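Local coordinates for a cystathionine beta-synthase domain protein fused to a Zn-ribbon-like domain (Pyrococcus furiosus, PDB 3GHD), which is of unknown function but, being a CBS-domain protein fused to a Zn-ribbon-like domain, probably binds nucleotide and metal ions, at residues I3-K8 against A15-R20; R41-K46 against E60-K65. All coordinates share one frame; numbering follows the deposited sequence.

In the fold
Contact 1 comes first along the chain and closes before contact 2 opens; their centres lie about 12 Å apart, on opposite sides of the centre of the chain. Contact 1 sets helix 11-20 against strand 2-5, outermost in the sheet within this chain, and contact 2 sets helix 40-48 against the loop that runs into strand 64-65, the other outermost strand within this chain. The two meet where Leu-18 CD1 packs 4.0 Å from Ile-43 CD1, and Pro-7 O and Glu-60 N make a probable backbone hydrogen bond. Both helices also touch the second subunit. The result is one compact CBS-type unit, a piece of a longer protein, with both helices shared between core and assembly.

Contact 1. Residues I3-K8 against A15-R20; sequences IVVQPK and AKILSR
Ile-3 and Ile-17 meet without any ring, amide or guanidinium face between them: the flat groups take no part here, and branched aliphatic side chains do all the touching. The setting is a beta-alpha-beta unit of the CBS fold, with strand 2-5 leading into helix 11-20 and on to strand 25-30, which runs parallel to the first. The contact is the seam between that first strand and its crossover helix. Its tightest point joins two methyls, Ile-3 CG2 and Ile-17 CG2, 3.5 Å apart, with the two side chains meeting at a slant. With CG1 of Ile-3 beside the backbone N (chi1 -59°), the CG2 methyl is left opposite that N, and this turns it to the helix. The other branch of Ile-3 is bent, and its CD1 lies farther from Ile-17 than CG2 does; the residue also packs on Asn-21 and Ala-23 of the loop beyond the helix.

Ile-17 serves two residues of the strand with its two branches. While CG2 takes Ile-3, the CG1 branch is extended (chi2 168°) and carries CD1 along the strand to Val-5, whose CG1 it approaches at 4.3 Å. Val-5 is buried, and it also rests on Ala-26 and Val-28 of the neighbouring strand and on Val-59. The seam is therefore purely apolar, and it is modest, with 160 Å² buried in all. Helix 11-20 has further neighbours on the second subunit, where Ala-15 packs on Val-48 of that subunit and Lys-16 on its Ala-49. Closest by backbone are Ile-3 and Leu-18, whose CA atoms are 6.8 Å apart. Leu-18 flanks the methyl pair loosely, its CD2 lying 4.6 Å from Ile-3 CG1.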
loop_
_atom_site.group_PDB
_atom_site.type_symbol
_atom_site.label_atom_id
_atom_site.label_comp_id
_atom_site.label_asym_id
_atom_site.label_seq_id
_atom_site.Cartn_x
_atom_site.Cartn_y
_atom_site.Cartn_z
ATOM N N ILE A 3 -8.206 -10.321 15.451
ATOM C CA ILE A 3 -8.358 -11.711 15.059
ATOM C C ILE A 3 -7.748 -12.571 16.183
ATOM O O ILE A 3 -6.711 -12.227 16.728
ATOM C CB ILE A 3 -7.588 -12.010 13.778
ATOM C CG1 ILE A 3 -8.046 -11.147 12.579
ATOM C CG2 ILE A 3 -7.713 -13.495 13.404
ATOM C CD1 ILE A 3 -9.313 -11.654 11.904
ATOM N N VAL A 4 -8.393 -13.690 16.502
ATOM C CA VAL A 4 -7.914 -14.601 17.554
ATOM C C VAL A 4 -6.892 -15.570 16.977
ATOM O O VAL A 4 -7.130 -16.147 15.916
ATOM C CB VAL A 4 -9.073 -15.345 18.175
ATOM C CG1 VAL A 4 -8.579 -16.282 19.318
ATOM C CG2 VAL A 4 -10.127 -14.314 18.696
ATOM N N VAL A 5 -5.760 -15.707 17.672
ATOM C CA VAL A 5 -4.690 -16.668 17.341
ATOM C C VAL A 5 -4.320 -17.504 18.555
ATOM O O VAL A 5 -4.790 -17.250 19.652
ATOM C CB VAL A 5 -3.409 -15.985 16.846
ATOM C CG1 VAL A 5 -3.668 -15.182 15.568
ATOM C CG2 VAL A 5 -2.758 -15.096 17.948
ATOM N N GLN A 6 -3.455 -18.489 18.340
ATOM C CA GLN A 6 -2.970 -19.372 19.405
ATOM C C GLN A 6 -1.567 -18.953 19.881
ATOM O O GLN A 6 -0.763 -18.451 19.101
ATOM C CB GLN A 6 -2.923 -20.798 18.876
ATOM C CG GLN A 6 -4.280 -21.368 18.449
ATOM C CD GLN A 6 -4.147 -22.457 17.393
ATOM O OE1 GLN A 6 -4.356 -23.641 17.679
ATOM N NE2 GLN A 6 -3.766 -22.060 16.167
ATOM N N PRO A 7 -1.251 -19.200 21.167
ATOM C CA PRO A 7 0.046 -18.780 21.717
ATOM C C PRO A 7 1.252 -19.252 20.919
ATOM O O PRO A 7 2.257 -18.548 20.842
ATOM C CB PRO A 7 0.068 -19.433 23.103
ATOM C CG PRO A 7 -0.999 -20.446 23.090
ATOM C CD PRO A 7 -2.051 -19.912 22.175
ATOM N N LYS A 8 1.137 -20.427 20.324
ATOM C CA LYS A 8 2.264 -21.051 19.650
ATOM C C LYS A 8 2.340 -20.656 18.172
ATOM O O LYS A 8 3.285 -21.039 17.499
ATOM C CB LYS A 8 2.190 -22.565 19.816
ATOM N N ALA A 15 1.186 -12.253 11.272
ATOM C CA ALA A 15 1.316 -11.133 10.352
ATOM C C ALA A 15 0.404 -11.253 9.103
ATOM O O ALA A 15 -0.302 -10.318 8.745
ATOM C CB ALA A 15 2.810 -11.014 9.909
ATOM N N LYS A 16 0.442 -12.414 8.446
ATOM C CA LYS A 16 -0.392 -12.697 7.279
ATOM C C LYS A 16 -1.858 -12.728 7.649
ATOM O O LYS A 16 -2.671 -12.155 6.936
ATOM C CB LYS A 16 -0.027 -13.995 6.593
ATOM N N ILE A 17 -2.188 -13.355 8.768
ATOM C CA ILE A 17 -3.574 -13.366 9.274
ATOM C C ILE A 17 -4.150 -11.937 9.452
ATOM O O ILE A 17 -5.212 -11.633 8.925
ATOM C CB ILE A 17 -3.689 -14.180 10.579
ATOM C CG1 ILE A 17 -3.388 -15.653 10.278
ATOM C CG2 ILE A 17 -5.043 -14.060 11.173
ATOM C CD1 ILE A 17 -3.187 -16.512 11.519
ATOM N N LEU A 18 -3.411 -11.083 10.158
ATOM C CA LEU A 18 -3.785 -9.716 10.414
ATOM C C LEU A 18 -3.990 -8.943 9.095
ATOM O O LEU A 18 -5.027 -8.275 8.876
ATOM C CB LEU A 18 -2.686 -9.060 11.267
ATOM C CG LEU A 18 -2.698 -9.502 12.734
ATOM C CD1 LEU A 18 -1.428 -9.070 13.524
ATOM C CD2 LEU A 18 -4.006 -9.099 13.430
ATOM N N SER A 19 -3.028 -9.031 8.199
ATOM C CA SER A 19 -3.129 -8.164 6.986
ATOM C C SER A 19 -4.216 -8.619 5.990
ATOM O O SER A 19 -4.949 -7.784 5.413
ATOM C CB SER A 19 -1.733 -8.081 6.386
ATOM O OG SER A 19 -1.381 -9.280 5.811
ATOM N N ARG A 20 -4.369 -9.934 5.827
ATOM C CA ARG A 20 -5.380 -10.526 4.930
ATOM C C ARG A 20 -6.805 -10.243 5.437
ATOM O O ARG A 20 -7.743 -10.139 4.654
ATOM C CB ARG A 20 -5.159 -12.032 4.790
ATOM C CG ARG A 20 -3.973 -12.425 3.899
ATOM C CD ARG A 20 -4.042 -11.863 2.497
#

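Contact 2. Residues R41-K46 against E60-K65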
loop_
_atom_site.group_PDB
_atom_site.type_symbol
_atom_site.label_atom_id
_atom_site.label_comp_id
_atom_site.label_asym_id
_atom_site.label_seq_id
_atom_site.Cartn_x
_atom_site.Cartn_y
_atom_site.Cartn_z
ATOM N N ARG A 41 2.476 -2.939 15.710
ATOM C CA ARG A 41 3.585 -2.179 16.279
ATOM C C ARG A 41 4.495 -3.109 17.057
ATOM O O ARG A 41 5.738 -3.014 16.958
ATOM C CB ARG A 41 3.086 -1.087 17.220
ATOM C CG ARG A 41 2.711 0.156 16.447
ATOM C CD ARG A 41 3.755 1.208 16.606
ATOM N NE ARG A 41 5.039 0.873 16.071
ATOM C CZ ARG A 41 5.402 1.019 14.788
ATOM N NH1 ARG A 41 6.638 0.733 14.404
ATOM N NH2 ARG A 41 4.568 1.565 13.927
ATOM N N ASP A 42 3.875 -4.009 17.816
ATOM C CA ASP A 42 4.619 -5.078 18.509
ATOM C C ASP A 42 5.511 -5.885 17.556
ATOM O O ASP A 42 6.696 -6.235 17.884
ATOM C CB ASP A 42 3.695 -6.032 19.270
ATOM C CG ASP A 42 3.016 -5.371 20.481
ATOM O OD1 ASP A 42 3.635 -4.491 21.111
ATOM O OD2 ASP A 42 1.867 -5.722 20.765
ATOM N N ILE A 43 4.908 -6.257 16.449
ATOM C CA ILE A 43 5.567 -7.036 15.408
ATOM C C ILE A 43 6.783 -6.305 14.830
ATOM O O ILE A 43 7.910 -6.864 14.817
ATOM C CB ILE A 43 4.627 -7.524 14.313
ATOM C CG1 ILE A 43 3.626 -8.550 14.851
ATOM C CG2 ILE A 43 5.460 -8.062 13.145
ATOM C CD1 ILE A 43 2.586 -8.977 13.829
ATOM N N LEU A 44 6.614 -5.046 14.506
ATOM C CA LEU A 44 7.685 -4.240 13.951
ATOM C C LEU A 44 8.738 -3.913 14.985
ATOM O O LEU A 44 9.919 -4.080 14.728
ATOM C CB LEU A 44 7.100 -2.948 13.348
ATOM C CG LEU A 44 6.270 -3.024 12.036
ATOM C CD1 LEU A 44 5.411 -1.719 11.935
ATOM C CD2 LEU A 44 7.182 -3.275 10.797
ATOM N N ASP A 45 8.307 -3.520 16.182
ATOM C CA ASP A 45 9.217 -2.988 17.204
ATOM C C ASP A 45 9.923 -4.053 18.009
ATOM O O ASP A 45 11.078 -3.861 18.390
ATOM C CB ASP A 45 8.494 -2.036 18.146
ATOM C CG ASP A 45 7.922 -0.815 17.438
ATOM O OD1 ASP A 45 8.371 -0.555 16.301
ATOM O OD2 ASP A 45 7.025 -0.114 18.019
ATOM N N LYS A 46 9.239 -5.162 18.278
ATOM C CA LYS A 46 9.779 -6.202 19.093
ATOM C C LYS A 46 10.395 -7.339 18.295
ATOM O O LYS A 46 11.207 -8.110 18.850
ATOM C CB LYS A 46 8.728 -6.753 20.048
ATOM C CG LYS A 46 8.167 -5.726 21.012
ATOM C CD LYS A 46 6.986 -6.316 21.719
ATOM C CE LYS A 46 6.716 -5.611 23.003
ATOM N NZ LYS A 46 5.703 -6.345 23.793
ATOM N N GLU A 60 3.093 -15.531 21.714
ATOM C CA GLU A 60 3.169 -15.494 23.176
ATOM C C GLU A 60 4.433 -14.738 23.667
ATOM O O GLU A 60 4.381 -14.038 24.684
ATOM C CB GLU A 60 3.141 -16.915 23.743
ATOM C CG GLU A 60 4.404 -17.721 23.434
ATOM C CD GLU A 60 4.322 -19.180 23.843
ATOM O OE1 GLU A 60 5.243 -19.934 23.436
ATOM O OE2 GLU A 60 3.375 -19.580 24.572
ATOM N N GLU A 61 5.532 -14.848 22.907
ATOM C CA GLU A 61 6.795 -14.187 23.249
ATOM C C GLU A 61 6.794 -12.660 23.127
ATOM O O GLU A 61 7.692 -12.023 23.681
ATOM C CB GLU A 61 7.966 -14.729 22.413
ATOM C CG GLU A 61 8.112 -16.255 22.341
ATOM C CD GLU A 61 9.289 -16.657 21.456
ATOM O OE1 GLU A 61 10.264 -15.858 21.340
ATOM O OE2 GLU A 61 9.245 -17.770 20.881
ATOM N N ILE A 62 5.821 -12.056 22.424
ATOM C CA ILE A 62 5.792 -10.589 22.306
ATOM C C ILE A 62 4.460 -9.921 22.691
ATOM O O ILE A 62 4.305 -8.704 22.500
ATOM C CB ILE A 62 6.162 -10.117 20.885
ATOM C CG1 ILE A 62 5.142 -10.618 19.859
ATOM C CG2 ILE A 62 7.528 -10.556 20.481
ATOM C CD1 ILE A 62 5.387 -10.082 18.455
HETATM N N MSE A 63 3.509 -10.675 23.238
HETATM C CA MSE A 63 2.217 -10.072 23.574
HETATM C C MSE A 63 2.314 -9.277 24.850
HETATM O O MSE A 63 3.163 -9.533 25.713
HETATM C CB MSE A 63 1.134 -11.134 23.740
HETATM C CG MSE A 63 1.304 -11.965 24.984
HETATM SE SE MSE A 63 0.200 -13.570 25.084
HETATM C CE MSE A 63 1.153 -14.489 26.569
ATOM N N THR A 64 1.435 -8.297 24.952
ATOM C CA THR A 64 1.094 -7.670 26.223
ATOM C C THR A 64 0.087 -8.546 26.947
ATOM O O THR A 64 -0.811 -9.101 26.305
ATOM C CB THR A 64 0.472 -6.301 25.955
ATOM O OG1 THR A 64 1.467 -5.493 25.338
ATOM C CG2 THR A 64 -0.029 -5.614 27.264
ATOM N N LYS A 65 0.268 -8.704 28.264
ATOM C CA LYS A 65 -0.648 -9.484 29.097
ATOM C C LYS A 65 -2.020 -8.825 29.086
ATOM O O LYS A 65 -2.120 -7.594 29.078
ATOM C CB LYS A 65 -0.125 -9.612 30.546
HETATM O O HOH W 1 0.187 -5.247 22.622
#
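Lys-46 lies across Ile-62 and touches it with both its greasy stem and its charged end. CG leaves anti to the carbonyl carbon and the chain then runs extended, which lays CD along Ile-62 CB (4.0 Å) and brings NZ to the backbone of the same residue, donating a hydrogen bond of 3.0 Å to Ile-62 O. NZ approaches the carbonyl obliquely, at a C=O...N angle of 130° and 45° above its plane, not on a lone pair. With an alanine in place of Lys-46, Ile-62 O would probably lose this ammonium donor and the isoleucine its aliphatic cover.

Ile-62 supplies the apolar half. Its CG1 branch stands between the backbone N and the carbonyl carbon (chi1 63°), and from there CD1 lies 4.1 Å from Asp-42 O and 4.3 Å from Ile-43 CG1. Val-11 and Val-38 pack on the same residue, which places it in the core.

One step out, Asp-42 OD1 is 3.9 Å from Lys-46 NZ, a long salt bridge that may still steady the ammonium group. The carboxylate is itself held by the backbone N of Thr-39 at OD2. A water bridges the segments, accepting from Thr-64 OG1 and giving a short hydrogen bond to Asp-42 OD2.

Farther round the helix, Arg-41 grips Asp-45 side-on, NE to OD2 at 3.0 Å and NH1 to OD1 at 2.9 Å; both oxygens lie in the guanidinium plane and are met syn, but the carboxylate is tilted against it. Arg-41 NH2 also meets Glu-40 of the second subunit and Val-68 O of the third. Helix 40-48 thus carries a core face and an assembly face, consistent with the second helix of a CBS beta-alpha-beta-beta-alpha motif, here closed by the chain entering strand 64-65.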